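Local atomic coordinates of capsid protein (Infectious hypodermal and hematopoietic necrosis virus, PDB entry 3N7X), a protein that forms the icosahedral capsid of a shrimp densovirus, sixty copies assembling into the shell that probably encloses the viral genome. Residues Y148-D154 / F197-M203. Sequence-based numbering, arbitrary orientation.
Sequences YLEIFKD and FGFMEQM
The carbonyl oxygen of I151 accepts the backbone N–H of E201, E201 N lying 3.0 Å from I151 O, and also a 3.2 Å C–H···O contact from M200 CA, so two donors from one strand grip a single acceptor. L149 O repeats this double grip with M203 N and Q202 CA; the backbone bonds alone continue to K153–F199, where K153 N to F199 O and F199 N to K153 O are each 3.3 Å. Beyond them a water bridges D154 OD1, also bonded by L158 N, and G198 N. K153, extended beyond CG, runs alongside F199: its CD lies over the ring face, 3.9 Å from the ring centroid, and NZ makes a cation-pi contact at 4.7 Å. A long aliphatic stem with a charged end suits this partly exposed place. On the other sheet face, F152 meets the CB of F197 and, with CE1, the CG of M200, whose SD approaches the ring obliquely, a Met-aromatic contact; a flexible thioether suits this buried place. The Q202 amide stacks on the Y148 ring, planes 10° apart; with Y148 CG between backbone N and carbonyl carbon (chi1 61°), the ring lies over the amide, Q202 OE1 above its centre, while R204 binds OE1. Strand 149-153 pairs on its other side with 264-268, helix 192-196 covers F152 and M200, and strand 111-131 packs against L149 and M203.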
loop_
_atom_site.group_PDB
_atom_site.type_symbol
_atom_site.label_atom_id
_atom_site.label_comp_id
_atom_site.label_asym_id
_atom_site.label_seq_id
_atom_site.Cartn_x
_atom_site.Cartn_y
_atom_site.Cartn_z
ATOM N N TYR A 148 -62.245 2.245 -73.818
ATOM C CA TYR A 148 -62.290 1.451 -72.600
ATOM C C TYR A 148 -63.684 0.974 -72.235
ATOM O O TYR A 148 -64.689 1.508 -72.711
ATOM C CB TYR A 148 -61.686 2.240 -71.430
ATOM C CG TYR A 148 -62.403 3.529 -71.093
ATOM C CD1 TYR A 148 -63.478 3.549 -70.204
ATOM C CD2 TYR A 148 -62.003 4.734 -71.670
ATOM C CE1 TYR A 148 -64.137 4.744 -69.894
ATOM C CE2 TYR A 148 -62.652 5.928 -71.371
ATOM C CZ TYR A 148 -63.715 5.929 -70.485
ATOM O OH TYR A 148 -64.346 7.117 -70.205
ATOM N N LEU A 149 -63.724 -0.045 -71.383
ATOM C CA LEU A 149 -64.966 -0.645 -70.920
ATOM C C LEU A 149 -65.353 -0.051 -69.567
ATOM O O LEU A 149 -64.482 0.261 -68.754
ATOM C CB LEU A 149 -64.768 -2.154 -70.775
ATOM C CG LEU A 149 -65.945 -3.031 -70.340
ATOM C CD1 LEU A 149 -66.973 -3.109 -71.460
ATOM C CD2 LEU A 149 -65.439 -4.426 -69.998
ATOM N N GLU A 150 -66.654 0.113 -69.333
ATOM C CA GLU A 150 -67.139 0.644 -68.059
ATOM C C GLU A 150 -67.754 -0.505 -67.262
ATOM O O GLU A 150 -68.504 -1.315 -67.808
ATOM C CB GLU A 150 -68.190 1.736 -68.286
ATOM C CG GLU A 150 -67.713 2.889 -69.158
ATOM C CD GLU A 150 -68.742 4.010 -69.297
ATOM O OE1 GLU A 150 -69.958 3.717 -69.326
ATOM O OE2 GLU A 150 -68.326 5.186 -69.400
ATOM N N ILE A 151 -67.421 -0.581 -65.976
ATOM C CA ILE A 151 -67.932 -1.632 -65.101
ATOM C C ILE A 151 -68.645 -0.997 -63.912
ATOM O O ILE A 151 -68.076 -0.150 -63.217
ATOM C CB ILE A 151 -66.777 -2.531 -64.613
ATOM C CG1 ILE A 151 -66.069 -3.138 -65.826
ATOM C CG2 ILE A 151 -67.304 -3.625 -63.695
ATOM C CD1 ILE A 151 -64.804 -3.882 -65.493
ATOM N N PHE A 152 -69.886 -1.417 -63.680
ATOM C CA PHE A 152 -70.709 -0.869 -62.605
ATOM C C PHE A 152 -71.209 -1.905 -61.595
ATOM O O PHE A 152 -71.276 -3.100 -61.883
ATOM C CB PHE A 152 -71.946 -0.188 -63.198
ATOM C CG PHE A 152 -71.644 0.871 -64.223
ATOM C CD1 PHE A 152 -71.340 2.173 -63.834
ATOM C CD2 PHE A 152 -71.694 0.574 -65.582
ATOM C CE1 PHE A 152 -71.093 3.169 -64.785
ATOM C CE2 PHE A 152 -71.450 1.559 -66.541
ATOM C CZ PHE A 152 -71.150 2.859 -66.142
ATOM N N LYS A 153 -71.569 -1.409 -60.413
ATOM C CA LYS A 153 -72.138 -2.207 -59.327
ATOM C C LYS A 153 -73.159 -1.276 -58.678
ATOM O O LYS A 153 -72.889 -0.085 -58.487
ATOM C CB LYS A 153 -71.088 -2.598 -58.283
ATOM C CG LYS A 153 -70.072 -3.644 -58.721
ATOM C CD LYS A 153 -69.088 -3.919 -57.582
ATOM C CE LYS A 153 -67.983 -4.888 -57.978
ATOM N NZ LYS A 153 -67.092 -5.224 -56.827
ATOM N N ASP A 154 -74.332 -1.808 -58.357
ATOM C CA ASP A 154 -75.381 -1.008 -57.740
ATOM C C ASP A 154 -75.189 -0.992 -56.229
ATOM O O ASP A 154 -75.867 -1.709 -55.498
ATOM C CB ASP A 154 -76.752 -1.585 -58.112
ATOM C CG ASP A 154 -77.901 -0.890 -57.400
ATOM O OD1 ASP A 154 -77.744 0.289 -57.003
ATOM O OD2 ASP A 154 -78.972 -1.523 -57.252
ATOM N N PHE A 197 -75.163 4.709 -60.935
ATOM C CA PHE A 197 -74.475 3.627 -60.235
ATOM C C PHE A 197 -73.388 4.094 -59.265
ATOM O O PHE A 197 -72.497 4.866 -59.627
ATOM C CB PHE A 197 -73.923 2.640 -61.259
ATOM C CG PHE A 197 -74.985 1.779 -61.883
ATOM C CD1 PHE A 197 -75.251 0.508 -61.383
ATOM C CD2 PHE A 197 -75.767 2.265 -62.926
ATOM C CE1 PHE A 197 -76.287 -0.270 -61.910
ATOM C CE2 PHE A 197 -76.805 1.497 -63.462
ATOM C CZ PHE A 197 -77.067 0.227 -62.952
ATOM N N GLY A 198 -73.478 3.616 -58.027
ATOM C CA GLY A 198 -72.529 4.001 -56.995
ATOM C C GLY A 198 -71.086 3.598 -57.223
ATOM O O GLY A 198 -70.169 4.348 -56.891
ATOM N N PHE A 199 -70.882 2.409 -57.776
ATOM C CA PHE A 199 -69.543 1.912 -58.047
ATOM C C PHE A 199 -69.251 1.931 -59.536
ATOM O O PHE A 199 -70.082 1.535 -60.351
ATOM C CB PHE A 199 -69.398 0.481 -57.545
ATOM C CG PHE A 199 -68.111 -0.179 -57.956
ATOM C CD1 PHE A 199 -67.005 -0.167 -57.112
ATOM C CD2 PHE A 199 -68.005 -0.815 -59.188
ATOM C CE1 PHE A 199 -65.804 -0.789 -57.491
ATOM C CE2 PHE A 199 -66.814 -1.436 -59.578
ATOM C CZ PHE A 199 -65.712 -1.424 -58.727
ATOM N N MET A 200 -68.055 2.369 -59.893
ATOM C CA MET A 200 -67.681 2.411 -61.289
ATOM C C MET A 200 -66.176 2.355 -61.464
ATOM O O MET A 200 -65.432 2.988 -60.718
ATOM C CB MET A 200 -68.206 3.688 -61.949
ATOM C CG MET A 200 -67.670 3.877 -63.359
ATOM S SD MET A 200 -68.018 5.485 -64.104
ATOM C CE MET A 200 -67.623 5.154 -65.827
ATOM N N GLU A 201 -65.732 1.586 -62.448
ATOM C CA GLU A 201 -64.314 1.503 -62.746
ATOM C C GLU A 201 -64.160 1.222 -64.227
ATOM O O GLU A 201 -65.105 0.775 -64.885
ATOM C CB GLU A 201 -63.617 0.426 -61.906
ATOM C CG GLU A 201 -63.829 -1.011 -62.320
ATOM C CD GLU A 201 -63.016 -1.969 -61.446
ATOM O OE1 GLU A 201 -61.775 -1.803 -61.376
ATOM O OE2 GLU A 201 -63.609 -2.883 -60.827
ATOM N N GLN A 202 -62.978 1.511 -64.755
ATOM C CA GLN A 202 -62.714 1.311 -66.168
ATOM C C GLN A 202 -61.757 0.159 -66.398
ATOM O O GLN A 202 -60.954 -0.177 -65.529
ATOM C CB GLN A 202 -62.101 2.575 -66.769
ATOM C CG GLN A 202 -62.904 3.834 -66.548
ATOM C CD GLN A 202 -62.204 5.064 -67.094
ATOM O OE1 GLN A 202 -61.132 4.964 -67.700
ATOM N NE2 GLN A 202 -62.809 6.236 -66.887
ATOM N N MET A 203 -61.852 -0.451 -67.572
ATOM C CA MET A 203 -60.948 -1.526 -67.931
ATOM C C MET A 203 -60.402 -1.224 -69.311
ATOM O O MET A 203 -61.162 -0.932 -70.235
ATOM C CB MET A 203 -61.651 -2.875 -67.962
ATOM C CG MET A 203 -60.710 -3.999 -68.378
ATOM S SD MET A 203 -61.508 -5.608 -68.511
ATOM C CE MET A 203 -60.092 -6.695 -68.909
HETATM O O HOH W 1 -75.771 2.200 -57.086
#